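Local atomic coordinates of amino acid ABC superfamily ATP binding cassette transporter, binding protein (Streptococcus pneumoniae, PDB entry 4H5G), a protein that binds L-arginine and, as the substrate-binding component of an amino acid ABC transporter, probably delivers it to the membrane permease for uptake. Residues Phe94-Tyr99 and Val218-Lys223; Asn101-Leu106 and Leu192-Gly197. One frame throughout, in Å; residues are numbered along the deposited sequence.

Contact 1 of 2, residues Phe94-Tyr99 and Val218-Lys223; sequences FSIPYY and VIQKLK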
loop_
_atom_site.group_PDB
_atom_site.type_symbol
_atom_site.label_atom_id
_atom_site.label_comp_id
_atom_site.label_asym_id
_atom_site.label_seq_id
_atom_site.Cartn_x
_atom_site.Cartn_y
_atom_site.Cartn_z
ATOM N N PHE A 94 10.290 10.823 4.707
ATOM C CA PHE A 94 9.972 9.903 3.625
ATOM C C PHE A 94 11.050 9.961 2.573
ATOM O O PHE A 94 11.702 11.002 2.373
ATOM C CB PHE A 94 8.626 10.251 2.969
ATOM C CG PHE A 94 7.426 9.818 3.767
ATOM C CD1 PHE A 94 6.852 10.668 4.695
ATOM C CD2 PHE A 94 6.870 8.557 3.581
ATOM C CE1 PHE A 94 5.742 10.270 5.431
ATOM C CE2 PHE A 94 5.758 8.153 4.311
ATOM C CZ PHE A 94 5.192 9.014 5.233
ATOM N N SER A 95 11.214 8.836 1.893
ATOM C CA SER A 95 12.072 8.749 0.719
ATOM C C SER A 95 11.407 9.580 -0.364
ATOM O O SER A 95 10.250 9.993 -0.224
ATOM C CB SER A 95 12.158 7.295 0.248
ATOM O OG SER A 95 10.949 6.904 -0.360
ATOM N N ILE A 96 12.136 9.827 -1.449
ATOM C CA ILE A 96 11.504 10.322 -2.668
ATOM C C ILE A 96 10.402 9.329 -3.068
ATOM O O ILE A 96 10.455 8.155 -2.709
ATOM C CB ILE A 96 12.536 10.492 -3.803
ATOM C CG1 ILE A 96 13.166 9.146 -4.172
ATOM C CG2 ILE A 96 13.580 11.557 -3.413
ATOM C CD1 ILE A 96 14.187 9.228 -5.325
ATOM N N PRO A 97 9.383 9.791 -3.813
ATOM C CA PRO A 97 8.323 8.849 -4.201
ATOM C C PRO A 97 8.899 7.706 -5.044
ATOM O O PRO A 97 9.800 7.963 -5.847
ATOM C CB PRO A 97 7.423 9.691 -5.112
ATOM C CG PRO A 97 7.714 11.087 -4.776
ATOM C CD PRO A 97 9.112 11.167 -4.255
ATOM N N TYR A 98 8.398 6.488 -4.871
ATOM C CA TYR A 98 8.773 5.404 -5.777
ATOM C C TYR A 98 7.681 5.061 -6.780
ATOM O O TYR A 98 7.952 4.476 -7.831
ATOM C CB TYR A 98 9.216 4.152 -5.000
ATOM C CG TYR A 98 8.195 3.543 -4.070
ATOM C CD1 TYR A 98 7.234 2.663 -4.547
ATOM C CD2 TYR A 98 8.218 3.815 -2.697
ATOM C CE1 TYR A 98 6.307 2.073 -3.699
ATOM C CE2 TYR A 98 7.285 3.218 -1.829
ATOM C CZ TYR A 98 6.344 2.347 -2.346
ATOM O OH TYR A 98 5.422 1.733 -1.501
ATOM N N TYR A 99 6.437 5.421 -6.459
ATOM C CA TYR A 99 5.319 5.205 -7.381
ATOM C C TYR A 99 4.144 6.108 -7.027
ATOM O O TYR A 99 3.828 6.296 -5.854
ATOM C CB TYR A 99 4.850 3.743 -7.337
ATOM C CG TYR A 99 4.087 3.315 -8.577
ATOM C CD1 TYR A 99 4.729 3.204 -9.802
ATOM C CD2 TYR A 99 2.732 3.021 -8.527
ATOM C CE1 TYR A 99 4.047 2.815 -10.948
ATOM C CE2 TYR A 99 2.044 2.634 -9.670
ATOM C CZ TYR A 99 2.710 2.535 -10.874
ATOM O OH TYR A 99 2.037 2.140 -12.015
ATOM N N VAL A 218 18.556 4.048 -4.355
ATOM C CA VAL A 218 17.984 2.824 -4.924
ATOM C C VAL A 218 16.696 3.131 -5.685
ATOM O O VAL A 218 16.497 2.656 -6.813
ATOM C CB VAL A 218 17.726 1.783 -3.825
ATOM C CG1 VAL A 218 16.977 0.569 -4.387
ATOM C CG2 VAL A 218 19.064 1.343 -3.224
ATOM N N ILE A 219 15.831 3.941 -5.078
ATOM C CA ILE A 219 14.549 4.292 -5.714
ATOM C C ILE A 219 14.748 5.076 -7.003
ATOM O O ILE A 219 14.056 4.840 -8.002
ATOM C CB ILE A 219 13.628 5.080 -4.753
ATOM C CG1 ILE A 219 13.081 4.140 -3.678
ATOM C CG2 ILE A 219 12.457 5.717 -5.507
ATOM C CD1 ILE A 219 12.355 4.879 -2.573
ATOM N N GLN A 220 15.700 5.999 -7.004
ATOM C CA GLN A 220 15.924 6.789 -8.220
ATOM C C GLN A 220 16.371 5.880 -9.355
ATOM O O GLN A 220 15.971 6.047 -10.514
ATOM C CB GLN A 220 16.948 7.912 -7.991
ATOM C CG GLN A 220 16.993 8.913 -9.154
ATOM C CD GLN A 220 15.659 9.651 -9.374
ATOM O OE1 GLN A 220 15.302 10.552 -8.605
ATOM N NE2 GLN A 220 14.921 9.264 -10.428
ATOM N N LYS A 221 17.206 4.903 -9.027
ATOM C CA LYS A 221 17.677 3.965 -10.047
ATOM C C LYS A 221 16.526 3.102 -10.577
ATOM O O LYS A 221 16.421 2.858 -11.786
ATOM C CB LYS A 221 18.788 3.098 -9.459
ATOM C CG LYS A 221 19.071 1.839 -10.232
ATOM C CD LYS A 221 20.055 2.088 -11.326
ATOM C CE LYS A 221 20.879 0.832 -11.560
ATOM N NZ LYS A 221 22.090 1.143 -12.367
ATOM N N LEU A 222 15.657 2.652 -9.685
ATOM C CA LEU A 222 14.478 1.865 -10.101
ATOM C C LEU A 222 13.575 2.674 -11.029
ATOM O O LEU A 222 13.151 2.187 -12.079
ATOM C CB LEU A 222 13.671 1.396 -8.882
ATOM C CG LEU A 222 14.361 0.439 -7.912
ATOM C CD1 LEU A 222 13.485 0.243 -6.681
ATOM C CD2 LEU A 222 14.643 -0.905 -8.572
ATOM N N LYS A 223 13.279 3.914 -10.652
ATOM C CA LYS A 223 12.415 4.743 -11.500
ATOM C C LYS A 223 13.077 5.037 -12.837
ATOM O O LYS A 223 12.406 5.054 -13.878
ATOM C CB LYS A 223 12.026 6.060 -10.791
ATOM C CG LYS A 223 11.196 5.867 -9.520
ATOM C CD LYS A 223 10.544 7.186 -9.082
ATOM C CE LYS A 223 11.615 8.205 -8.650
ATOM N NZ LYS A 223 10.999 9.442 -8.020
#
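Ile219, on the helix 209-225, packs against the chain that leaves strand 92-94, and Lys223, one turn further on, ties that chain to the helix. The fold is that of a type II periplasmic binding protein, and the segment 94-99 begins the passage from strand 92-94 to strand 103-108 of the five-stranded sheet.

The apolar part of the contact centres on Ile219, whose two branches take different partners. Ile219 CG2, anti to the backbone N, lies 3.6 Å from Tyr98 CB and 3.7 Å from Ile96 CG1; the two isoleucine side chains slide past each other in opposite directions. The other branch carries Ile219 CD1 to the hydroxyl end of Ser95, 3.3 Å from Ser95 OG, and obliquely beside the Tyr98 ring. Further out, the Ile96 and Gln220 side chains cross at about a right angle, with Ile96 CD1 3.7 Å from Gln220 OE1, while Gln220 NE2 is hydrogen-bonded to Asp224 in the next turn.

Polar atoms of the loop find their partners within it and beyond it. Ser95 OG, placed between the backbone N and the carbonyl carbon (chi1 73°), donates to Ile96 O over 2.7 Å and also pairs with Val202 N, so that a buried hydroxyl covered by a methyl group still has two polar partners. Asp216, earlier on the same helix, binds Ile96 N. The Tyr98 ring leads away from the helix 209-225 to meet Tyr228, and the side chain passes about 8 Å from the bound arginine.

Across the contact there is one hydrogen bond. Lys223 CD already lies beside Pro97 O, the bend at chi3 (-66°) brings CE against it as well, and Lys223 NZ donates to Pro97 O at 2.9 Å, with a C=O...N angle of 154°.

Contact 2 of 2, residues Asn101-Leu106 and Leu192-Gly197; sequences NKISFL and LKMKDG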
loop_
_atom_site.group_PDB
_atom_site.type_symbol
_atom_site.label_atom_id
_atom_site.label_comp_id
_atom_site.label_asym_id
_atom_site.label_seq_id
_atom_site.Cartn_x
_atom_site.Cartn_y
_atom_site.Cartn_z
ATOM N N ASN A 101 0.014 6.797 -7.945
ATOM C CA ASN A 101 -1.181 6.234 -8.573
ATOM C C ASN A 101 -2.456 6.908 -8.078
ATOM O O ASN A 101 -2.422 7.715 -7.143
ATOM C CB ASN A 101 -1.242 4.719 -8.353
ATOM C CG ASN A 101 -1.187 4.344 -6.900
ATOM O OD1 ASN A 101 -0.148 3.901 -6.393
ATOM N ND2 ASN A 101 -2.304 4.528 -6.203
ATOM N N LYS A 102 -3.571 6.576 -8.717
ATOM C CA LYS A 102 -4.874 7.121 -8.361
ATOM C C LYS A 102 -5.535 6.266 -7.300
ATOM O O LYS A 102 -5.011 5.222 -6.909
ATOM C CB LYS A 102 -5.780 7.160 -9.590
ATOM C CG LYS A 102 -5.205 7.956 -10.741
ATOM C CD LYS A 102 -5.006 9.398 -10.339
ATOM C CE LYS A 102 -4.495 10.218 -11.508
ATOM N NZ LYS A 102 -5.367 10.039 -12.701
ATOM N N ILE A 103 -6.693 6.721 -6.830
ATOM C CA ILE A 103 -7.459 5.985 -5.838
ATOM C C ILE A 103 -8.841 5.701 -6.431
ATOM O O ILE A 103 -9.444 6.566 -7.066
ATOM C CB ILE A 103 -7.538 6.777 -4.525
ATOM C CG1 ILE A 103 -6.113 7.143 -4.089
ATOM C CG2 ILE A 103 -8.290 5.981 -3.467
ATOM C CD1 ILE A 103 -6.001 7.970 -2.846
ATOM N N SER A 104 -9.313 4.471 -6.241
ATOM C CA SER A 104 -10.498 3.976 -6.928
ATOM C C SER A 104 -11.445 3.242 -6.009
ATOM O O SER A 104 -11.096 2.900 -4.876
ATOM C CB SER A 104 -10.076 3.004 -8.032
ATOM O OG SER A 104 -9.150 3.592 -8.911
ATOM N N PHE A 105 -12.640 2.958 -6.522
ATOM C CA PHE A 105 -13.580 2.107 -5.806
ATOM C C PHE A 105 -13.678 0.776 -6.535
ATOM O O PHE A 105 -13.813 0.740 -7.758
ATOM C CB PHE A 105 -14.975 2.746 -5.775
ATOM C CG PHE A 105 -15.071 3.960 -4.901
ATOM C CD1 PHE A 105 -15.309 3.831 -3.549
ATOM C CD2 PHE A 105 -14.951 5.232 -5.431
ATOM C CE1 PHE A 105 -15.411 4.950 -2.743
ATOM C CE2 PHE A 105 -15.045 6.354 -4.623
ATOM C CZ PHE A 105 -15.279 6.209 -3.282
ATOM N N LEU A 106 -13.600 -0.313 -5.782
ATOM C CA LEU A 106 -13.879 -1.643 -6.311
ATOM C C LEU A 106 -15.354 -1.930 -6.050
ATOM O O LEU A 106 -15.840 -1.739 -4.929
ATOM C CB LEU A 106 -13.002 -2.678 -5.591
ATOM C CG LEU A 106 -13.095 -4.120 -6.100
ATOM C CD1 LEU A 106 -12.460 -4.263 -7.489
ATOM C CD2 LEU A 106 -12.420 -5.088 -5.099
ATOM N N LEU A 192 -13.029 9.896 -6.224
ATOM C CA LEU A 192 -13.026 11.067 -5.356
ATOM C C LEU A 192 -11.973 12.069 -5.806
ATOM O O LEU A 192 -11.061 11.726 -6.549
ATOM C CB LEU A 192 -12.791 10.655 -3.898
ATOM C CG LEU A 192 -14.005 9.961 -3.282
ATOM C CD1 LEU A 192 -13.825 9.727 -1.801
ATOM C CD2 LEU A 192 -15.241 10.806 -3.510
ATOM N N LYS A 193 -12.108 13.313 -5.356
ATOM C CA LYS A 193 -11.095 14.332 -5.614
ATOM C C LYS A 193 -9.855 13.982 -4.802
ATOM O O LYS A 193 -9.953 13.781 -3.593
ATOM C CB LYS A 193 -11.631 15.702 -5.199
ATOM C CG LYS A 193 -10.602 16.817 -5.263
ATOM C CD LYS A 193 -11.155 18.129 -4.725
ATOM C CE LYS A 193 -11.956 18.874 -5.775
ATOM N NZ LYS A 193 -12.159 20.296 -5.376
ATOM N N MET A 194 -8.690 13.891 -5.439
ATOM C CA MET A 194 -7.504 13.439 -4.697
ATOM C C MET A 194 -6.430 14.490 -4.357
ATOM O O MET A 194 -6.127 15.385 -5.153
ATOM C CB MET A 194 -6.883 12.186 -5.324
ATOM C CG MET A 194 -6.303 12.356 -6.714
ATOM S SD MET A 194 -5.361 10.878 -7.153
ATOM C CE MET A 194 -4.585 10.511 -5.581
ATOM N N LYS A 195 -5.876 14.342 -3.151
ATOM C CA LYS A 195 -4.844 15.220 -2.599
ATOM C C LYS A 195 -3.664 15.312 -3.559
ATOM O O LYS A 195 -2.906 14.352 -3.725
ATOM C CB LYS A 195 -4.377 14.682 -1.231
ATOM C CG LYS A 195 -4.082 15.749 -0.161
ATOM C CD LYS A 195 -3.733 15.119 1.200
ATOM C CE LYS A 195 -3.510 16.182 2.289
ATOM N NZ LYS A 195 -2.922 15.620 3.551
ATOM N N ASP A 196 -3.530 16.465 -4.205
ATOM C CA ASP A 196 -2.448 16.688 -5.151
ATOM C C ASP A 196 -1.103 16.430 -4.480
ATOM O O ASP A 196 -0.907 16.743 -3.300
ATOM C CB ASP A 196 -2.548 18.090 -5.754
ATOM C CG ASP A 196 -3.910 18.349 -6.375
ATOM O OD1 ASP A 196 -4.640 17.362 -6.605
ATOM O OD2 ASP A 196 -4.253 19.525 -6.630
ATOM N N GLY A 197 -0.190 15.830 -5.233
ATOM C CA GLY A 197 0.975 15.201 -4.644
ATOM C C GLY A 197 0.535 13.887 -4.021
ATOM O O GLY A 197 -0.416 13.255 -4.488
HETATM O O HOH W 1 -11.494 7.682 -5.618
#
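Met194 reaches across to the chain entering strand 103-108 and touches three consecutive residues there, Asn101, Lys102 and Ile103. Its CB points toward the strand segment. CG follows between the backbone N and the carbonyl carbon (chi1 65°), and an extended chi2 carries the sulfur to Lys102. There Met194 SD lies 3.5 Å from Lys102 CD and 4.0 Å from Lys102 CA, the two side chains crossing at about a right angle, with the methylene part of the lysine against the thioether. The chain then bends at chi3, and the terminal Met194 CE settles 3.9 Å from Asn101 O and, in one of the two modelled conformers of Ile103, 4.0 Å from Ile103 CG1.

Strand 103-108 lies between strands 167-171 and 185-187, antiparallel to both, in the mixed sheet of one lobe of this type II periplasmic binding protein. The segment 192-197 belongs to the loop leading from the outermost strand, 185-187, toward strand 203-205. With no direct hydrogen bond between the segments, a water joins their backbones: it donates to Ile103 O and accepts from Leu192 N at 2.8 Å.

Leu192 adds a second apolar touch. Leu192 CG sits near the plane of the Phe105 ring, at the edge formed by CE2 and CZ, 4.0 Å from Phe105 CZ; the ring itself stacks with His169 of the neighbouring strand. Helix 133-141 covers Leu192 and Ile103, both of which touch Met137.

At the other end, Asn101 ND2 donates to Lys102 O over 2.9 Å, the acceptor lying nearly in the amide plane. The same nitrogen also binds Asp171, while Asn101 OD1 receives a hydrogen bond from the side-chain ND2 of Asn200.

In the fold
The centres of the two contacts lie about 20 Å apart. Residues 94-99 and 101-106 follow each other almost directly, with Gly197 of contact 2 and Val218 of contact 1 separated by some twenty residues on the return, so contact 2 is nested inside the loop closed by contact 1. Contact 1 joins the chain after strand 92-94 to helix 209-225, whereas contact 2 lies on the five-stranded sheet through strand 103-108. Asn200, on the returning chain, bonds to Tyr99 and to Asn101. The passage at 99-101 and the return at about 197-200 are consistent with the two interlobe crossings of a type II binding protein, with the Ile103 side chain about 6 Å from the bound arginine.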